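Long-range contacts in nadb-ler3 (Gallus gallus, PDB 3WXB), which catalyses the NAD(P)H-dependent reduction of carbonyl compounds, as a member of the short-chain dehydrogenase/reductase family: residues Gly118-Asn123 / Leu196-Ser201; Thr138-Ala143 / Cys200-Leu205; Ile175-Thr180 / Leu226-Val231. All blocks are in the same frame, centred on the assembly; numbering follows the deposited sequence.

Contact 1: Gly118-Asn123 / Leu196-Ser201; sequences GIARAN and LSYRCS. With NDP (NADPH dihydro-nicotinamide-adenine-dinucleotide phosphate), chain C; EDO (1,2-ethanediol), chain D.
Three oxygens lie at the edge of the Tyr198 ring, near its plane. Ile119 O is at the CD1 corner, 3.2 Å from Tyr198 CD1. The other two, NDP O2D and EDO O2, are at the hydroxyl end. Tyr198 OH is hydrogen-bonded to the ribose hydroxyl NDP O2D at 2.6 Å and to EDO O2 at 3.0 Å; this ethanediol probably comes from the crystallisation liquor. The methyl of Ala120 comes in obliquely, and its CB is 3.6 Å from Tyr198 CD1. The ring of Tyr198 leaves the helix with CG opposite its own backbone N (chi1 -177°), which carries it past the loop to the cofactor. Two waters bridge the loop and the helix farther along. Water 1 accepts from Arg121 N at 2.9 Å and is hydrogen-bonded to the side-chain Ser197 OG at 2.5 Å. Water 2 links backbone to backbone: it donates to Asn123 O at 2.6 Å and accepts from Leu196 N at 2.9 Å. Gly118, the last residue of the family's NNAG motif, makes a weak bond from its N to the ribose oxygen NDP O4B. Tyr198 holds the tyrosine position of the YxxxK motif. The loop 118-123 runs from strand 112-115 toward helix 130-160, where Arg121 forms salt bridges with Asp132 and Glu135. It borders the first turns of helix 196-216, whose Leu196 packs on Cys211 of the second subunit.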
# COMPACT_ATOMS: atom_id res chain seq x y z
N GLY A 118 -14.24 -5.13 -1.42
CA GLY A 118 -12.88 -5.61 -1.58
C GLY A 118 -12.70 -7.11 -1.77
O GLY A 118 -13.65 -7.87 -1.59
N ILE A 119 -11.47 -7.49 -2.10
CA ILE A 119 -11.07 -8.87 -2.26
C ILE A 119 -9.77 -9.26 -1.56
O ILE A 119 -8.86 -8.40 -1.33
CB ILE A 119 -10.97 -9.29 -3.77
CG1 ILE A 119 -9.87 -8.49 -4.48
CG2 ILE A 119 -12.37 -9.19 -4.40
CD1 ILE A 119 -9.49 -8.98 -6.00
N ALA A 120 -9.68 -10.56 -1.26
CA ALA A 120 -8.46 -11.21 -0.72
C ALA A 120 -8.24 -12.52 -1.49
O ALA A 120 -9.22 -13.21 -1.85
CB ALA A 120 -8.63 -11.55 0.76
N ARG A 121 -7.00 -12.88 -1.73
CA ARG A 121 -6.74 -14.14 -2.42
C ARG A 121 -5.85 -14.97 -1.51
O ARG A 121 -5.24 -14.43 -0.59
CB ARG A 121 -6.13 -13.87 -3.80
CG ARG A 121 -7.17 -14.03 -4.94
CD ARG A 121 -7.79 -12.81 -5.56
NE ARG A 121 -7.08 -12.49 -6.79
CZ ARG A 121 -7.55 -11.96 -7.92
NH1 ARG A 121 -8.82 -11.64 -8.14
NH2 ARG A 121 -6.68 -11.76 -8.89
N ALA A 122 -5.76 -16.28 -1.77
CA ALA A 122 -5.22 -17.26 -0.83
C ALA A 122 -3.83 -17.70 -1.19
O ALA A 122 -3.33 -18.70 -0.70
CB ALA A 122 -6.14 -18.48 -0.74
N ASN A 123 -3.18 -16.98 -2.07
CA ASN A 123 -1.83 -17.40 -2.39
C ASN A 123 -0.74 -17.01 -1.34
O ASN A 123 -0.85 -15.97 -0.66
CB ASN A 123 -1.47 -17.03 -3.82
CG ASN A 123 -1.94 -15.70 -4.20
OD1 ASN A 123 -1.26 -14.72 -3.91
ND2 ASN A 123 -3.09 -15.63 -4.87
N LEU A 196 -0.04 -11.71 0.69
CA LEU A 196 0.71 -10.52 0.44
C LEU A 196 -0.02 -9.50 -0.38
O LEU A 196 0.00 -8.31 -0.05
CB LEU A 196 2.02 -10.86 -0.25
CG LEU A 196 3.22 -11.16 0.64
CD1 LEU A 196 2.90 -12.35 1.57
CD2 LEU A 196 4.50 -11.48 -0.26
N SER A 197 -0.67 -9.94 -1.47
CA SER A 197 -1.42 -9.01 -2.32
C SER A 197 -2.48 -8.22 -1.51
O SER A 197 -2.63 -7.01 -1.73
CB SER A 197 -2.12 -9.72 -3.50
OG SER A 197 -3.02 -10.73 -3.08
N TYR A 198 -3.18 -8.91 -0.62
CA TYR A 198 -4.17 -8.24 0.27
C TYR A 198 -3.49 -7.26 1.27
O TYR A 198 -3.90 -6.11 1.34
CB TYR A 198 -4.92 -9.27 1.03
CG TYR A 198 -6.02 -8.71 1.94
CD1 TYR A 198 -7.25 -8.32 1.41
CD2 TYR A 198 -5.84 -8.64 3.33
CE1 TYR A 198 -8.33 -7.85 2.24
CE2 TYR A 198 -6.93 -8.18 4.17
CZ TYR A 198 -8.13 -7.80 3.61
OH TYR A 198 -9.17 -7.36 4.37
N ARG A 199 -2.43 -7.71 1.96
CA ARG A 199 -1.73 -6.92 2.99
C ARG A 199 -1.12 -5.67 2.37
O ARG A 199 -1.20 -4.55 2.91
CB ARG A 199 -0.65 -7.78 3.73
CG ARG A 199 -1.21 -9.02 4.40
CD ARG A 199 -0.12 -9.72 5.19
NE ARG A 199 -0.72 -10.86 5.86
CZ ARG A 199 -1.29 -10.81 7.06
NH1 ARG A 199 -1.30 -9.66 7.80
NH2 ARG A 199 -1.83 -11.91 7.56
N CYS A 200 -0.45 -5.84 1.24
CA CYS A 200 0.17 -4.67 0.56
C CYS A 200 -0.92 -3.69 0.13
O CYS A 200 -0.73 -2.42 0.30
CB CYS A 200 1.00 -5.12 -0.69
SG CYS A 200 2.48 -5.99 -0.22
N SER A 201 -2.05 -4.19 -0.40
CA SER A 201 -3.14 -3.28 -0.80
C SER A 201 -3.76 -2.53 0.41
O SER A 201 -4.17 -1.41 0.26
CB SER A 201 -4.27 -3.99 -1.54
OG SER A 201 -5.10 -4.80 -0.71
PA NDP C . -17.03 -10.24 1.30
O1A NDP C . -16.08 -11.06 0.49
O2A NDP C . -17.96 -10.94 2.09
O5B NDP C . -17.80 -9.28 0.45
C5B NDP C . -17.10 -8.60 -0.63
C4B NDP C . -18.02 -7.55 -1.16
O4B NDP C . -17.26 -6.59 -2.09
C3B NDP C . -19.15 -8.13 -2.05
O3B NDP C . -20.24 -7.13 -1.99
C2B NDP C . -18.51 -8.08 -3.45
O2B NDP C . -19.47 -8.11 -4.53
C1B NDP C . -17.82 -6.69 -3.41
N9A NDP C . -16.70 -6.63 -4.50
C8A NDP C . -15.55 -7.34 -4.62
N7A NDP C . -14.93 -6.94 -5.75
C5A NDP C . -15.73 -6.10 -6.39
C6A NDP C . -15.60 -5.43 -7.55
N6A NDP C . -14.50 -5.64 -8.30
N1A NDP C . -16.55 -4.57 -7.94
C2A NDP C . -17.64 -4.33 -7.15
N3A NDP C . -17.77 -5.04 -5.97
C4A NDP C . -16.80 -5.87 -5.60
O3 NDP C . -16.02 -9.29 2.17
PN NDP C . -16.39 -8.65 3.61
O1N NDP C . -15.86 -9.54 4.63
O2N NDP C . -17.79 -8.18 3.64
O5D NDP C . -15.36 -7.39 3.50
C5D NDP C . -15.75 -6.03 3.20
C4D NDP C . -14.54 -5.12 3.49
O4D NDP C . -14.11 -5.34 4.83
C3D NDP C . -13.36 -5.57 2.59
O3D NDP C . -12.74 -4.36 2.17
C2D NDP C . -12.46 -6.34 3.47
O2D NDP C . -11.10 -6.27 3.04
C1D NDP C . -12.67 -5.66 4.80
N1N NDP C . -12.28 -6.54 5.93
C2N NDP C . -12.94 -7.75 6.21
C3N NDP C . -12.54 -8.54 7.29
C7N NDP C . -13.20 -9.73 7.65
O7N NDP C . -12.78 -10.40 8.59
N7N NDP C . -14.38 -10.01 7.00
C4N NDP C . -11.43 -8.15 8.07
C5N NDP C . -10.73 -6.97 7.81
C6N NDP C . -11.12 -6.16 6.73
P2B NDP C . -19.88 -9.55 -5.23
O1X NDP C . -20.28 -8.98 -6.53
O2X NDP C . -20.89 -10.06 -4.29
O3X NDP C . -18.61 -10.32 -5.28
C1 EDO D . -9.26 -10.74 6.60
O1 EDO D . -8.49 -11.97 6.42
C2 EDO D . -8.55 -9.89 7.66
O2 EDO D . -8.39 -8.64 6.93
O HOH W 1 -4.43 -11.67 -1.27
O HOH W 2 0.89 -14.00 -0.74

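Contact 2: Thr138-Ala143 / Cys200-Leu205. With NDP (NADPH dihydro-nicotinamide-adenine-dinucleotide phosphate), chain C.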
# COMPACT_ATOMS: atom_id res chain seq x y z
N THR A 138 -5.80 -3.01 -7.63
CA THR A 138 -6.77 -2.16 -8.26
C THR A 138 -8.14 -2.15 -7.56
O THR A 138 -8.76 -1.11 -7.46
CB THR A 138 -6.82 -2.17 -9.84
OG1 THR A 138 -8.12 -2.50 -10.32
CG2 THR A 138 -5.73 -2.87 -10.45
N THR A 139 -8.60 -3.28 -7.08
CA THR A 139 -9.88 -3.36 -6.35
C THR A 139 -9.82 -2.68 -4.92
O THR A 139 -10.75 -1.96 -4.51
CB THR A 139 -10.25 -4.82 -6.08
OG1 THR A 139 -10.34 -5.52 -7.34
CG2 THR A 139 -11.59 -4.94 -5.36
N ASN A 140 -8.75 -2.96 -4.19
CA ASN A 140 -8.65 -2.53 -2.78
C ASN A 140 -8.11 -1.15 -2.58
O ASN A 140 -8.32 -0.52 -1.53
CB ASN A 140 -7.82 -3.55 -1.98
CG ASN A 140 -8.55 -4.86 -1.79
OD1 ASN A 140 -9.68 -5.05 -2.29
ND2 ASN A 140 -7.93 -5.79 -1.05
N THR A 141 -7.36 -0.66 -3.55
CA THR A 141 -6.64 0.60 -3.34
C THR A 141 -6.96 1.60 -4.39
O THR A 141 -7.32 2.74 -4.08
CB THR A 141 -5.08 0.40 -3.30
OG1 THR A 141 -4.75 -0.70 -2.44
CG2 THR A 141 -4.39 1.69 -2.83
N ILE A 142 -6.84 1.22 -5.67
CA ILE A 142 -7.09 2.22 -6.72
C ILE A 142 -8.60 2.58 -6.78
O ILE A 142 -8.94 3.75 -6.95
CB ILE A 142 -6.59 1.74 -8.15
CG1 ILE A 142 -5.08 1.47 -8.13
CG2 ILE A 142 -7.00 2.77 -9.25
CD1 ILE A 142 -4.46 0.88 -9.53
N ALA A 143 -9.48 1.60 -6.67
CA ALA A 143 -10.91 1.88 -6.77
C ALA A 143 -11.36 2.88 -5.64
O ALA A 143 -12.12 3.80 -5.91
CB ALA A 143 -11.69 0.64 -6.66
N CYS A 200 -0.45 -5.84 1.24
CA CYS A 200 0.17 -4.67 0.56
C CYS A 200 -0.92 -3.69 0.13
O CYS A 200 -0.73 -2.42 0.30
CB CYS A 200 1.00 -5.12 -0.69
SG CYS A 200 2.48 -5.99 -0.22
N SER A 201 -2.05 -4.19 -0.40
CA SER A 201 -3.14 -3.28 -0.80
C SER A 201 -3.76 -2.53 0.41
O SER A 201 -4.17 -1.41 0.26
CB SER A 201 -4.27 -3.99 -1.54
OG SER A 201 -5.10 -4.80 -0.71
N LYS A 202 -3.85 -3.19 1.56
CA LYS A 202 -4.44 -2.50 2.76
C LYS A 202 -3.51 -1.49 3.39
O LYS A 202 -3.96 -0.44 3.84
CB LYS A 202 -4.97 -3.51 3.75
CG LYS A 202 -6.13 -4.38 3.18
CD LYS A 202 -7.37 -3.48 2.85
CE LYS A 202 -8.72 -4.35 2.71
NZ LYS A 202 -9.95 -3.48 2.36
N ALA A 203 -2.20 -1.77 3.41
CA ALA A 203 -1.24 -0.75 3.81
C ALA A 203 -1.28 0.46 2.86
O ALA A 203 -1.25 1.60 3.32
CB ALA A 203 0.25 -1.35 3.93
N ALA A 204 -1.42 0.21 1.55
CA ALA A 204 -1.52 1.30 0.60
C ALA A 204 -2.83 2.11 0.76
O ALA A 204 -2.81 3.32 0.49
CB ALA A 204 -1.42 0.74 -0.89
N LEU A 205 -3.91 1.43 1.15
CA LEU A 205 -5.18 2.07 1.41
C LEU A 205 -5.02 2.96 2.69
O LEU A 205 -5.63 4.02 2.77
CB LEU A 205 -6.25 1.00 1.75
CG LEU A 205 -7.69 1.49 2.02
CD1 LEU A 205 -8.33 2.26 0.82
CD2 LEU A 205 -8.63 0.33 2.41
PA NDP C . -17.03 -10.24 1.30
O1A NDP C . -16.08 -11.06 0.49
O2A NDP C . -17.96 -10.94 2.09
O5B NDP C . -17.80 -9.28 0.45
C5B NDP C . -17.10 -8.60 -0.63
C4B NDP C . -18.02 -7.55 -1.16
O4B NDP C . -17.26 -6.59 -2.09
C3B NDP C . -19.15 -8.13 -2.05
O3B NDP C . -20.24 -7.13 -1.99
C2B NDP C . -18.51 -8.08 -3.45
O2B NDP C . -19.47 -8.11 -4.53
C1B NDP C . -17.82 -6.69 -3.41
N9A NDP C . -16.70 -6.63 -4.50
C8A NDP C . -15.55 -7.34 -4.62
N7A NDP C . -14.93 -6.94 -5.75
C5A NDP C . -15.73 -6.10 -6.39
C6A NDP C . -15.60 -5.43 -7.55
N6A NDP C . -14.50 -5.64 -8.30
N1A NDP C . -16.55 -4.57 -7.94
C2A NDP C . -17.64 -4.33 -7.15
N3A NDP C . -17.77 -5.04 -5.97
C4A NDP C . -16.80 -5.87 -5.60
O3 NDP C . -16.02 -9.29 2.17
PN NDP C . -16.39 -8.65 3.61
O1N NDP C . -15.86 -9.54 4.63
O2N NDP C . -17.79 -8.18 3.64
O5D NDP C . -15.36 -7.39 3.50
C5D NDP C . -15.75 -6.03 3.20
C4D NDP C . -14.54 -5.12 3.49
O4D NDP C . -14.11 -5.34 4.83
C3D NDP C . -13.36 -5.57 2.59
O3D NDP C . -12.74 -4.36 2.17
C2D NDP C . -12.46 -6.34 3.47
O2D NDP C . -11.10 -6.27 3.04
C1D NDP C . -12.67 -5.66 4.80
N1N NDP C . -12.28 -6.54 5.93
C2N NDP C . -12.94 -7.75 6.21
C3N NDP C . -12.54 -8.54 7.29
C7N NDP C . -13.20 -9.73 7.65
O7N NDP C . -12.78 -10.40 8.59
N7N NDP C . -14.38 -10.01 7.00
C4N NDP C . -11.43 -8.15 8.07
C5N NDP C . -10.73 -6.97 7.81
C6N NDP C . -11.12 -6.16 6.73
P2B NDP C . -19.88 -9.55 -5.23
O1X NDP C . -20.28 -8.98 -6.53
O2X NDP C . -20.89 -10.06 -4.29
O3X NDP C . -18.61 -10.32 -5.28
O HOH W 3 -10.05 -1.98 0.16
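Thr141 and Asn140 each hold Ser201, one by its carbonyl and the other by its hydroxyl. Thr141 OG1 donates to Ser201 O at 2.9 Å, off the direction of the C=O bond. The same oxygen also accepts the helix bond from Leu205 N, so two donors grip it. Asn140 ND2 donates to Ser201 OG at 3.0 Å, with an N-H...O angle of 154° and the oxygen close to the amide plane. Ser201 OG in turn donates to Tyr198 O. With Ile119 O as its second acceptor, the amide has both hydrogens engaged, which fixes its rotation. Lys202 starts out away from helix 130-160, but a bend at chi2 (-64°) brings its ammonium back beside the cofactor. Lys202 NZ donates to NDP O3D at 2.9 Å, as well as to Ile177 O. It also gives a bond to water 3 at 2.7 Å, and this water donates to Asn140 O at 2.8 Å. Asn140, Tyr198 and Lys202 are consistent with the Asn, Tyr and Lys of the classical short-chain dehydrogenase tetrad; its serine is probably Ser179, and Ser201 is not part of it. Helix 130-160 has a wider pi-type turn at 138-142, closed by Ala143 N on Thr138 O. The helix segments run nearly parallel, at 14°, with axes 8.4 Å apart. Outside the polar group, carbon atoms close the interface. Thr141 CG2 rests on Ala204 CB at 3.7 Å. Leu205 lays its methyls against the Asn140 carbonyl oxygen, with Leu205 CD1 3.6 Å from Asn140 O. Ala204 also packs on Cys200 of the second subunit, and Ile142 on its Met133.

Contact 3: Ile175-Thr180 / Leu226-Val231; sequences INISST and LHPGWV. With NDP (NADPH dihydro-nicotinamide-adenine-dinucleotide phosphate), chain C; EDO (1,2-ethanediol), chain D.
Backbone bonds join Leu226 to the strand 175-177 as a parallel bridge with Ile177. Leu226 N donates to Asn176 O at 3.0 Å, with an N-H...O angle of 159°. Ser178 N returns a bond to Leu226 O at 2.8 Å. Beyond this point both strands end, and the two segments continue as loops beside the nicotinamide.

Apolar contacts lie on the face that carries Ile177 and Leu226. Ile175 CG2 touches Leu226 CD1 at 3.9 Å, the two side chains crossing at a slant. Ile177 CG2 meets Pro228 CG at 3.9 Å, and both of these atoms also touch NADPH.

The His227 ring lies between the two loops. Both branches of Thr180 sit over one face: OG1 is between its backbone N and carbonyl carbon, and CG2 is beside the N. CG2 makes a CH-pi contact 4.0 Å from the centroid of the His227 ring, 25° off its normal. OG1 lies toward the rim, 3.2 Å from His227 NE2. The backbone N of Gly229 lies over the centre of the opposite face, and Ser178 O comes at the edge.

Contacts with the ligands involve both segments. Val231 N donates to the carboxamide oxygen NDP O7N at 2.7 Å, nearly straight at 168°. A weaker bond runs from NDP N7N to Val231 O. Ser179 OG is bonded to EDO O2 at 2.5 Å. Pro228 and Gly229 are the Pro-Gly pair that follows this strand in the family, and Pro228 CG packs on the nicotinamide.

Strands 173-177 and 222-227 are neighbours in the Rossmann-fold sheet, joined by helix 196-216 as a beta-alpha-beta crossover. Strand 112-115 pairs with 173-177, and strand 269-271 with 222-227. Leu226 packs on Met254 and Leu258 of helix 247-260, and Asn176 on Leu205 and Gln212 of helix 196-216.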
# COMPACT_ATOMS: atom_id res chain seq x y z
N ILE A 175 -14.94 7.05 4.31
CA ILE A 175 -14.61 5.98 5.18
C ILE A 175 -13.99 4.85 4.34
O ILE A 175 -14.63 4.30 3.51
CB ILE A 175 -15.84 5.44 5.92
CG1 ILE A 175 -16.67 6.56 6.50
CG2 ILE A 175 -15.47 4.41 6.93
CD1 ILE A 175 -15.83 7.60 7.17
N ASN A 176 -12.74 4.52 4.59
CA ASN A 176 -12.10 3.40 3.94
C ASN A 176 -12.02 2.16 4.80
O ASN A 176 -11.37 2.19 5.80
CB ASN A 176 -10.75 3.81 3.41
CG ASN A 176 -10.86 4.81 2.35
OD1 ASN A 176 -11.74 4.76 1.57
ND2 ASN A 176 -9.99 5.76 2.35
N ILE A 177 -12.69 1.08 4.41
CA ILE A 177 -12.67 -0.12 5.25
C ILE A 177 -11.34 -0.88 4.98
O ILE A 177 -11.20 -1.53 3.91
CB ILE A 177 -13.87 -1.04 5.00
CG1 ILE A 177 -15.18 -0.25 5.10
CG2 ILE A 177 -13.81 -2.26 5.99
CD1 ILE A 177 -15.41 0.41 6.55
N SER A 178 -10.44 -0.87 5.95
CA SER A 178 -9.10 -1.37 5.77
C SER A 178 -8.98 -2.61 6.64
O SER A 178 -9.99 -3.22 6.95
CB SER A 178 -8.11 -0.27 6.17
OG SER A 178 -6.76 -0.60 5.84
N SER A 179 -7.78 -2.94 7.10
CA SER A 179 -7.57 -4.16 7.88
C SER A 179 -6.26 -4.03 8.63
O SER A 179 -5.29 -3.49 8.10
CB SER A 179 -7.44 -5.39 6.96
OG SER A 179 -7.31 -6.52 7.79
N THR A 180 -6.21 -4.57 9.83
CA THR A 180 -4.94 -4.68 10.57
C THR A 180 -4.07 -5.77 9.94
O THR A 180 -2.87 -5.86 10.25
CB THR A 180 -5.12 -5.00 12.10
OG1 THR A 180 -6.04 -6.09 12.25
CG2 THR A 180 -5.67 -3.80 12.86
N LEU A 226 -10.92 2.24 8.79
CA LEU A 226 -11.40 1.38 9.88
C LEU A 226 -11.05 -0.09 9.70
O LEU A 226 -11.18 -0.65 8.59
CB LEU A 226 -12.94 1.44 9.96
CG LEU A 226 -13.58 2.81 10.22
CD1 LEU A 226 -15.10 2.70 10.36
CD2 LEU A 226 -12.95 3.45 11.42
N HIS A 227 -10.63 -0.72 10.76
CA HIS A 227 -10.55 -2.15 10.80
C HIS A 227 -11.84 -2.66 11.43
O HIS A 227 -12.14 -2.27 12.57
CB HIS A 227 -9.35 -2.59 11.67
CG HIS A 227 -9.28 -4.06 11.86
ND1 HIS A 227 -9.25 -4.94 10.78
CD2 HIS A 227 -9.28 -4.83 12.98
CE1 HIS A 227 -9.23 -6.18 11.25
NE2 HIS A 227 -9.24 -6.14 12.57
N PRO A 228 -12.60 -3.53 10.72
CA PRO A 228 -13.94 -4.00 11.11
C PRO A 228 -13.87 -5.15 12.05
O PRO A 228 -14.88 -5.60 12.53
CB PRO A 228 -14.58 -4.41 9.78
CG PRO A 228 -13.39 -4.84 8.95
CD PRO A 228 -12.27 -3.95 9.31
N GLY A 229 -12.67 -5.60 12.35
CA GLY A 229 -12.51 -6.75 13.19
C GLY A 229 -12.34 -7.98 12.28
O GLY A 229 -12.25 -7.85 11.07
N TRP A 230 -12.28 -9.17 12.84
CA TRP A 230 -12.29 -10.40 12.04
C TRP A 230 -13.73 -10.91 11.97
O TRP A 230 -14.24 -11.57 12.92
CB TRP A 230 -11.36 -11.40 12.68
CG TRP A 230 -11.17 -12.71 11.91
CD1 TRP A 230 -11.56 -12.97 10.62
CD2 TRP A 230 -10.52 -13.88 12.38
NE1 TRP A 230 -11.21 -14.25 10.28
CE2 TRP A 230 -10.56 -14.83 11.33
CE3 TRP A 230 -9.91 -14.24 13.60
CZ2 TRP A 230 -10.04 -16.12 11.46
CZ3 TRP A 230 -9.40 -15.50 13.72
CH2 TRP A 230 -9.45 -16.43 12.65
N VAL A 231 -14.35 -10.64 10.83
CA VAL A 231 -15.78 -10.65 10.73
C VAL A 231 -16.22 -11.95 10.06
O VAL A 231 -15.58 -12.39 9.12
CB VAL A 231 -16.36 -9.41 10.00
CG1 VAL A 231 -17.93 -9.32 10.25
CG2 VAL A 231 -15.67 -8.02 10.46
PA NDP C . -17.03 -10.24 1.30
O1A NDP C . -16.08 -11.06 0.49
O2A NDP C . -17.96 -10.94 2.09
O5B NDP C . -17.80 -9.28 0.45
C5B NDP C . -17.10 -8.60 -0.63
C4B NDP C . -18.02 -7.55 -1.16
O4B NDP C . -17.26 -6.59 -2.09
C3B NDP C . -19.15 -8.13 -2.05
O3B NDP C . -20.24 -7.13 -1.99
C2B NDP C . -18.51 -8.08 -3.45
O2B NDP C . -19.47 -8.11 -4.53
C1B NDP C . -17.82 -6.69 -3.41
N9A NDP C . -16.70 -6.63 -4.50
C8A NDP C . -15.55 -7.34 -4.62
N7A NDP C . -14.93 -6.94 -5.75
C5A NDP C . -15.73 -6.10 -6.39
C6A NDP C . -15.60 -5.43 -7.55
N6A NDP C . -14.50 -5.64 -8.30
N1A NDP C . -16.55 -4.57 -7.94
C2A NDP C . -17.64 -4.33 -7.15
N3A NDP C . -17.77 -5.04 -5.97
C4A NDP C . -16.80 -5.87 -5.60
O3 NDP C . -16.02 -9.29 2.17
PN NDP C . -16.39 -8.65 3.61
O1N NDP C . -15.86 -9.54 4.63
O2N NDP C . -17.79 -8.18 3.64
O5D NDP C . -15.36 -7.39 3.50
C5D NDP C . -15.75 -6.03 3.20
C4D NDP C . -14.54 -5.12 3.49
O4D NDP C . -14.11 -5.34 4.83
C3D NDP C . -13.36 -5.57 2.59
O3D NDP C . -12.74 -4.36 2.17
C2D NDP C . -12.46 -6.34 3.47
O2D NDP C . -11.10 -6.27 3.04
C1D NDP C . -12.67 -5.66 4.80
N1N NDP C . -12.28 -6.54 5.93
C2N NDP C . -12.94 -7.75 6.21
C3N NDP C . -12.54 -8.54 7.29
C7N NDP C . -13.20 -9.73 7.65
O7N NDP C . -12.78 -10.40 8.59
N7N NDP C . -14.38 -10.01 7.00
C4N NDP C . -11.43 -8.15 8.07
C5N NDP C . -10.73 -6.97 7.81
C6N NDP C . -11.12 -6.16 6.73
P2B NDP C . -19.88 -9.55 -5.23
O1X NDP C . -20.28 -8.98 -6.53
O2X NDP C . -20.89 -10.06 -4.29
O3X NDP C . -18.61 -10.32 -5.28
C1 EDO D . -9.26 -10.74 6.60
O1 EDO D . -8.49 -11.97 6.42
C2 EDO D . -8.55 -9.89 7.66
O2 EDO D . -8.39 -8.64 6.93

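In the fold
The three contacts line the NADPH pocket, chiefly its nicotinamide half. Contacts 1 and 2 share Cys200 and Ser201 on helix 196-216, and their centres are about 9 Å apart. A probable hydrogen bond of 2.8 Å from Asn140 ND2 to Ile119 O joins helix 130-160 to loop 118-123. Contact 3 is centred about 13 Å from contact 2. There Lys202 NZ lies 2.8 Å from Ile177 O, tying helix 196-216 to the end of strand 173-177. The centres of contacts 1 and 3 are about 14 Å apart. They meet where Tyr198 OH is 3.7 Å from Ser179 CB. The same ethanediol oxygen bonds Tyr198 and Ser179, beside the nicotinamide, so it may mark where a substrate's carbonyl group would bind.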